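Local coordinates for Lin1840 protein (Listeria innocua serovar 6a, PDB 4ZOC) that probably hydrolyses terminal, non-reducing beta-D-glucosyl residues to release beta-D-glucose, as a glycoside hydrolase family 3 beta-glucosidase involved in beta-1,2-glucan metabolism, at residues S476-Y487 and L504-L515; P103-D111 and P546-F554. The protein carries 2 engineered substitutions. All coordinates share one frame; numbering follows the deposited sequence.

Interaction 1 (S476-Y487 and L504-L515); sequences SLATIRLPEAQY and LFNGRPLEVKEL
The guanidinium of R481 meets two carboxylates of 504-515 at its edge. R481 NH1 bonds to E511 OE1 at 2.9 Å and to E514 OE2 at 3.0 Å, the latter oxygen approached from above its carboxylate plane. R481 NH2 reaches E514 OE1 at 3.1 Å, so E514 is gripped end-on by two nitrogens. E484 joins this salt-bridge network through R481 NH2, and E511 OE2 bonds to T558 OG1. The bend at chi3 (70°) places R481 NH2 over the centre of the Y487 ring, 3.4 Å above its plane.

Of the neutral bonds, E511 N donates to I480 O (2.8 Å), I480 being the central residue of an inverse gamma turn. Y487 OH donates to E511 O (2.8 Å) in the carbonyl plane while accepting from L482 N.

Apolar packing joins the leucines: L482 CD1 touches L504 CD1 and L515 CD1, and L510 CD1 meets L482 CD2. L477 CD1 sits over one face of the R508 guanidinium, whose nitrogens bond to P145, E466, W470 and G475.

Within this beta-alpha-beta unit (strand 459-465, helix 484-494, strand 500-505), three carboxylates around R481 would leave a formal excess of negative charge, while four N-H bonds and the Y487 ring probably fix its rotation.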
# COMPACT_ATOMS: atom_id res chain seq x y z
N SER A 476 -15.56 2.04 4.00
CA SER A 476 -14.22 2.54 3.73
C SER A 476 -14.28 4.05 3.56
O SER A 476 -15.13 4.55 2.74
CB SER A 476 -13.70 1.92 2.41
OG SER A 476 -13.36 0.54 2.58
N LEU A 477 -13.29 4.71 4.15
CA LEU A 477 -13.12 6.13 4.00
C LEU A 477 -11.80 6.43 3.39
O LEU A 477 -10.77 6.11 3.99
CB LEU A 477 -13.18 6.87 5.31
CG LEU A 477 -14.40 7.08 6.09
CD1 LEU A 477 -14.10 7.97 7.31
CD2 LEU A 477 -15.40 7.73 5.14
N ALA A 478 -11.78 7.09 2.25
CA ALA A 478 -10.50 7.48 1.68
C ALA A 478 -9.74 8.50 2.48
O ALA A 478 -8.49 8.39 2.57
CB ALA A 478 -10.66 7.94 0.25
N THR A 479 -10.44 9.39 3.18
CA THR A 479 -9.79 10.35 4.07
C THR A 479 -10.26 10.09 5.49
O THR A 479 -11.47 10.09 5.80
CB THR A 479 -10.13 11.78 3.65
OG1 THR A 479 -9.75 11.96 2.27
CG2 THR A 479 -9.51 12.79 4.53
N ILE A 480 -9.30 9.77 6.35
CA ILE A 480 -9.64 9.34 7.71
C ILE A 480 -9.79 10.55 8.66
O ILE A 480 -9.00 10.73 9.64
CB ILE A 480 -8.62 8.31 8.26
CG1 ILE A 480 -7.19 8.82 8.15
CG2 ILE A 480 -8.77 7.01 7.48
CD1 ILE A 480 -6.34 8.32 9.29
N ARG A 481 -10.83 11.32 8.38
CA ARG A 481 -11.19 12.52 9.10
C ARG A 481 -12.66 12.45 9.50
O ARG A 481 -13.44 11.78 8.85
CB ARG A 481 -10.91 13.76 8.24
CG ARG A 481 -9.46 14.12 8.12
CD ARG A 481 -9.32 15.34 7.25
NE ARG A 481 -9.82 16.57 7.86
CZ ARG A 481 -9.09 17.34 8.66
NH1 ARG A 481 -7.91 16.96 9.07
NH2 ARG A 481 -9.61 18.47 9.14
N LEU A 482 -12.99 13.11 10.61
CA LEU A 482 -14.36 13.37 10.94
C LEU A 482 -14.90 14.36 9.95
O LEU A 482 -14.11 14.97 9.17
CB LEU A 482 -14.42 14.01 12.35
CG LEU A 482 -14.01 13.26 13.60
CD1 LEU A 482 -14.00 14.15 14.77
CD2 LEU A 482 -14.98 12.16 13.84
N PRO A 483 -16.20 14.49 9.87
CA PRO A 483 -16.78 15.59 9.08
C PRO A 483 -16.16 16.91 9.42
O PRO A 483 -15.86 17.18 10.63
CB PRO A 483 -18.26 15.52 9.40
CG PRO A 483 -18.52 14.12 9.87
CD PRO A 483 -17.23 13.63 10.50
N GLU A 484 -15.89 17.74 8.42
CA GLU A 484 -15.17 18.98 8.73
C GLU A 484 -15.91 19.89 9.74
O GLU A 484 -15.27 20.62 10.49
CB GLU A 484 -14.85 19.70 7.43
CG GLU A 484 -14.02 20.92 7.63
CD GLU A 484 -12.60 20.67 8.15
OE1 GLU A 484 -12.11 19.46 8.05
OE2 GLU A 484 -11.99 21.75 8.57
N ALA A 485 -17.25 19.81 9.79
CA ALA A 485 -18.04 20.53 10.78
C ALA A 485 -17.62 20.24 12.21
O ALA A 485 -17.73 21.12 13.07
CB ALA A 485 -19.51 20.22 10.60
N GLN A 486 -17.13 19.03 12.49
CA GLN A 486 -16.66 18.72 13.82
C GLN A 486 -15.31 19.35 14.15
O GLN A 486 -15.12 19.81 15.24
CB GLN A 486 -16.62 17.20 14.05
CG GLN A 486 -18.02 16.59 13.91
CD GLN A 486 -18.10 15.18 14.46
OE1 GLN A 486 -17.42 14.84 15.42
NE2 GLN A 486 -18.93 14.35 13.83
N TYR A 487 -14.39 19.41 13.20
CA TYR A 487 -13.17 20.16 13.41
C TYR A 487 -13.49 21.65 13.53
O TYR A 487 -12.91 22.32 14.40
CB TYR A 487 -12.13 19.96 12.29
CG TYR A 487 -11.66 18.52 12.14
CD1 TYR A 487 -10.63 18.06 12.88
CD2 TYR A 487 -12.24 17.66 11.20
CE1 TYR A 487 -10.18 16.75 12.77
CE2 TYR A 487 -11.83 16.34 11.11
CZ TYR A 487 -10.78 15.90 11.86
OH TYR A 487 -10.35 14.58 11.67
N LEU A 504 -13.83 11.49 22.31
CA LEU A 504 -13.95 11.03 20.96
C LEU A 504 -14.49 9.61 20.86
O LEU A 504 -14.00 8.70 21.51
CB LEU A 504 -12.59 11.15 20.23
CG LEU A 504 -12.54 10.80 18.73
CD1 LEU A 504 -13.28 11.81 17.90
CD2 LEU A 504 -11.06 10.77 18.30
N PHE A 505 -15.51 9.47 20.04
CA PHE A 505 -16.15 8.13 19.76
C PHE A 505 -16.02 7.79 18.29
O PHE A 505 -16.32 8.59 17.38
CB PHE A 505 -17.59 8.18 20.17
CG PHE A 505 -17.79 8.45 21.63
CD1 PHE A 505 -17.76 9.73 22.12
CD2 PHE A 505 -18.05 7.42 22.48
CE1 PHE A 505 -17.93 9.98 23.47
CE2 PHE A 505 -18.26 7.66 23.80
CZ PHE A 505 -18.19 8.93 24.31
N ASN A 506 -15.53 6.58 18.01
CA ASN A 506 -15.09 6.28 16.69
C ASN A 506 -14.68 4.82 16.56
O ASN A 506 -14.41 4.19 17.55
CB ASN A 506 -13.93 7.17 16.25
CG ASN A 506 -12.78 7.19 17.18
OD1 ASN A 506 -12.96 7.49 18.36
ND2 ASN A 506 -11.56 6.89 16.70
N GLY A 507 -14.62 4.31 15.30
CA GLY A 507 -14.29 2.92 15.02
C GLY A 507 -12.98 2.72 14.34
O GLY A 507 -12.67 1.60 13.97
N ARG A 508 -12.22 3.79 14.10
CA ARG A 508 -10.91 3.75 13.37
C ARG A 508 -10.03 4.85 13.89
O ARG A 508 -10.54 5.85 14.36
CB ARG A 508 -11.06 3.98 11.83
CG ARG A 508 -11.90 5.24 11.50
CD ARG A 508 -11.70 5.83 10.14
NE ARG A 508 -12.03 4.83 9.14
CZ ARG A 508 -13.27 4.53 8.78
NH1 ARG A 508 -14.30 5.13 9.33
NH2 ARG A 508 -13.50 3.63 7.84
N PRO A 509 -8.68 4.67 13.83
CA PRO A 509 -7.79 5.86 13.91
C PRO A 509 -8.25 6.93 12.96
O PRO A 509 -8.78 6.65 11.84
CB PRO A 509 -6.45 5.30 13.44
CG PRO A 509 -6.51 3.81 13.86
CD PRO A 509 -7.89 3.47 13.46
N LEU A 510 -8.11 8.17 13.41
CA LEU A 510 -8.53 9.34 12.63
C LEU A 510 -7.37 10.33 12.68
O LEU A 510 -6.49 10.23 13.57
CB LEU A 510 -9.77 9.99 13.22
CG LEU A 510 -11.05 9.19 12.94
CD1 LEU A 510 -12.05 9.65 13.99
CD2 LEU A 510 -11.52 9.24 11.49
N GLU A 511 -7.44 11.33 11.84
CA GLU A 511 -6.54 12.50 11.95
C GLU A 511 -6.99 13.41 13.13
O GLU A 511 -8.03 14.09 13.09
CB GLU A 511 -6.57 13.33 10.67
CG GLU A 511 -6.16 12.62 9.39
CD GLU A 511 -6.10 13.53 8.16
OE1 GLU A 511 -6.17 14.81 8.30
OE2 GLU A 511 -5.98 12.98 7.05
N VAL A 512 -6.25 13.34 14.22
CA VAL A 512 -6.66 14.02 15.40
C VAL A 512 -5.76 15.20 15.79
O VAL A 512 -5.97 15.84 16.88
CB VAL A 512 -6.90 13.07 16.58
CG1 VAL A 512 -7.98 12.05 16.26
CG2 VAL A 512 -5.58 12.47 17.09
N LYS A 513 -4.72 15.49 14.98
CA LYS A 513 -3.81 16.55 15.32
C LYS A 513 -4.59 17.90 15.63
O LYS A 513 -4.32 18.57 16.68
CB LYS A 513 -2.76 16.75 14.23
CG LYS A 513 -1.92 18.03 14.35
CD LYS A 513 -0.81 18.10 13.28
CE LYS A 513 0.08 19.31 13.66
NZ LYS A 513 1.30 19.28 12.88
N GLU A 514 -5.57 18.22 14.80
CA GLU A 514 -6.33 19.49 14.97
C GLU A 514 -7.19 19.44 16.21
O GLU A 514 -7.47 20.48 16.80
CB GLU A 514 -7.20 19.77 13.78
CG GLU A 514 -6.36 20.06 12.55
CD GLU A 514 -7.13 19.88 11.27
OE1 GLU A 514 -8.28 20.35 11.18
OE2 GLU A 514 -6.58 19.28 10.33
N LEU A 515 -7.55 18.23 16.70
CA LEU A 515 -8.32 18.14 17.92
C LEU A 515 -7.44 18.29 19.13
O LEU A 515 -7.77 19.02 20.03
CB LEU A 515 -9.09 16.81 17.95
CG LEU A 515 -10.01 16.60 16.75
CD1 LEU A 515 -10.69 15.25 16.82
CD2 LEU A 515 -11.06 17.66 16.52

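Interaction 2 (P103-D111 and P546-F554)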
# COMPACT_ATOMS: atom_id res chain seq x y z
N PRO A 103 -13.87 -4.45 19.06
CA PRO A 103 -12.60 -5.11 19.25
C PRO A 103 -11.32 -4.23 19.24
O PRO A 103 -10.39 -4.54 19.97
CB PRO A 103 -12.62 -6.17 18.15
CG PRO A 103 -14.07 -6.52 18.07
CD PRO A 103 -14.76 -5.24 18.23
N LEU A 104 -11.28 -3.19 18.40
CA LEU A 104 -10.09 -2.32 18.30
C LEU A 104 -9.87 -1.67 19.67
O LEU A 104 -8.77 -1.53 20.10
CB LEU A 104 -10.29 -1.31 17.18
CG LEU A 104 -9.02 -0.53 16.86
CD1 LEU A 104 -7.77 -1.40 16.71
CD2 LEU A 104 -9.22 0.37 15.69
N ALA A 105 -10.96 -1.31 20.35
CA ALA A 105 -10.89 -0.76 21.72
C ALA A 105 -10.38 -1.85 22.69
O ALA A 105 -9.53 -1.61 23.55
CB ALA A 105 -12.21 -0.24 22.15
N LEU A 106 -10.90 -3.06 22.55
CA LEU A 106 -10.44 -4.13 23.41
C LEU A 106 -8.92 -4.33 23.22
O LEU A 106 -8.25 -4.74 24.11
CB LEU A 106 -11.23 -5.43 23.21
CG LEU A 106 -12.72 -5.36 23.52
CD1 LEU A 106 -13.44 -6.64 23.19
CD2 LEU A 106 -12.93 -4.98 24.96
N GLY A 107 -8.42 -4.14 22.04
CA GLY A 107 -6.99 -4.30 21.73
C GLY A 107 -6.26 -3.27 22.63
O GLY A 107 -5.28 -3.57 23.29
N CYS A 108 -6.82 -2.10 22.71
CA CYS A 108 -6.19 -1.00 23.55
C CYS A 108 -6.17 -1.29 25.08
O CYS A 108 -5.43 -0.67 25.79
CB CYS A 108 -6.82 0.35 23.29
SG CYS A 108 -6.68 0.95 21.59
N SER A 109 -7.04 -2.21 25.56
CA SER A 109 -6.97 -2.68 26.93
C SER A 109 -5.66 -3.34 27.26
O SER A 109 -5.28 -3.27 28.40
CB SER A 109 -8.09 -3.65 27.31
OG SER A 109 -7.84 -4.97 26.84
N PHE A 110 -4.98 -3.94 26.28
CA PHE A 110 -3.77 -4.79 26.54
C PHE A 110 -4.03 -5.76 27.69
O PHE A 110 -3.11 -6.10 28.48
CB PHE A 110 -2.55 -3.88 26.77
CG PHE A 110 -1.92 -3.41 25.51
CD1 PHE A 110 -2.51 -2.36 24.76
CD2 PHE A 110 -0.66 -3.90 25.13
CE1 PHE A 110 -1.93 -1.84 23.64
CE2 PHE A 110 -0.06 -3.37 23.98
CZ PHE A 110 -0.71 -2.35 23.27
N ASP A 111 -5.31 -6.20 27.81
CA ASP A 111 -5.74 -6.99 28.94
C ASP A 111 -6.47 -8.28 28.56
O ASP A 111 -7.63 -8.26 28.20
CB ASP A 111 -6.53 -6.13 29.94
CG ASP A 111 -6.69 -6.83 31.27
OD1 ASP A 111 -5.65 -7.04 31.95
OD2 ASP A 111 -7.82 -7.26 31.58
N PRO A 546 -7.87 6.25 33.47
CA PRO A 546 -7.54 5.70 32.10
C PRO A 546 -6.34 4.81 32.15
O PRO A 546 -5.30 5.22 32.72
CB PRO A 546 -7.29 6.96 31.26
CG PRO A 546 -8.10 8.01 31.97
CD PRO A 546 -8.00 7.71 33.43
N SER A 547 -6.37 3.70 31.39
CA SER A 547 -5.31 2.79 31.36
C SER A 547 -5.05 2.08 30.07
O SER A 547 -4.14 1.23 30.00
CB SER A 547 -5.44 1.77 32.48
OG SER A 547 -6.51 0.89 32.26
N GLY A 548 -5.83 2.43 29.05
CA GLY A 548 -5.63 1.92 27.70
C GLY A 548 -4.44 2.52 26.95
O GLY A 548 -3.93 3.60 27.29
N LYS A 549 -3.92 1.73 25.99
CA LYS A 549 -2.73 2.11 25.19
C LYS A 549 -3.13 1.84 23.76
O LYS A 549 -3.95 0.95 23.46
CB LYS A 549 -1.49 1.25 25.47
CG LYS A 549 -1.02 1.24 26.92
CD LYS A 549 -0.62 2.61 27.45
CE LYS A 549 0.20 2.42 28.71
NZ LYS A 549 0.69 3.72 29.35
N LEU A 550 -2.67 2.66 22.86
CA LEU A 550 -3.03 2.46 21.46
C LEU A 550 -2.55 1.11 20.94
O LEU A 550 -1.37 0.79 21.10
CB LEU A 550 -2.51 3.63 20.60
CG LEU A 550 -3.20 4.98 20.80
CD1 LEU A 550 -2.47 5.95 19.81
CD2 LEU A 550 -4.70 5.02 20.60
N SER A 551 -3.47 0.36 20.34
CA SER A 551 -3.09 -0.89 19.63
C SER A 551 -2.97 -0.70 18.10
O SER A 551 -2.62 -1.66 17.33
CB SER A 551 -4.09 -1.96 20.03
OG SER A 551 -5.28 -1.69 19.39
N MET A 552 -3.22 0.55 17.65
CA MET A 552 -3.02 0.95 16.26
C MET A 552 -2.54 2.41 16.22
O MET A 552 -3.05 3.27 16.94
CB MET A 552 -4.29 0.73 15.48
CG MET A 552 -4.11 0.77 13.98
SD MET A 552 -5.62 0.35 13.08
CE MET A 552 -4.91 0.20 11.44
N SER A 553 -1.60 2.67 15.33
CA SER A 553 -0.99 4.00 15.17
C SER A 553 -1.99 5.00 14.65
O SER A 553 -2.87 4.65 13.83
CB SER A 553 0.19 3.87 14.17
OG SER A 553 1.23 3.06 14.70
N PHE A 554 -1.93 6.23 15.16
CA PHE A 554 -2.76 7.34 14.68
C PHE A 554 -1.92 8.18 13.71
O PHE A 554 -0.98 8.85 14.13
CB PHE A 554 -3.24 8.20 15.87
CG PHE A 554 -4.54 7.68 16.48
CD1 PHE A 554 -4.69 6.35 16.75
CD2 PHE A 554 -5.61 8.52 16.68
CE1 PHE A 554 -5.88 5.85 17.23
CE2 PHE A 554 -6.83 8.05 17.18
CZ PHE A 554 -6.92 6.69 17.49
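C108, near the end of helix 103-108, and the extended chain around K549 meet at a buried junction between the TIM-barrel domain and the C-terminal domain of this family 3 glycosidase. K549 N donates to C108 O at 2.8 Å, nearly straight at 167° and on a lone pair in the carbonyl plane. Alongside it run two CA-H...O contacts, from G548 CA to C108 O and, in the reverse sense, from C108 CA to K549 O at 3.0 Å. C108 SG, turned anti to its own carbonyl carbon (chi1 -61°), accepts a longer bond from S551 N at 3.5 Å. Backbone oxygen and thiol sulfur of one residue therefore bind two amides, two positions apart on the other chain segment.

Around these polar bonds, S551 CB lies 3.6 Å from G107 C, where the lack of a side chain lets the loop come close to the helix. S551 OG passes beside L104 CD1 and finds its bond at T154 O. L104 CD1 also approaches M552 CB.

The chain leaves helical geometry at F110, which has positive phi (46°). Its side chain points toward the loop and crosses that of K549 at about a right angle, F110 CE1 lying 3.6 Å from K549 CB. The edge of the F110 ring lies near the K549 and L550 carbonyl oxygens, with F110 CE1 3.4 Å from K549 O.

Beyond F110 and K549 lies V641 of strand 638-648, and K549 NZ forms a salt bridge with E640, bringing the fibronectin type III-like domain against the same junction. On the helix side, S109 OG donates to L106 O and closes an ST turn by accepting from D111 N, the distance from D111 N to S109 OG being 3.0 Å.

Interactions 1 and 2 have centres about 17 Å apart and meet directly where 504-515 packs against 546-554. P509 CG lies 3.7 Å from M552 SD, and L510 O is 3.7 Å from F554 CD2. Interaction 1 is internal to the C-terminal domain, whereas interaction 2 joins that domain to the barrel; P509 and L510 thus form a continuous packed path between them. Both contacts are remote from the annotated glucose and magnesium sites, although the side chain of S476 comes within about 13 Å of a bound beta-D-glucopyranose. Near that end, A478 and T479 bond through their backbone nitrogens to D589 of the second subunit, so interaction 1 also borders the dimer interface.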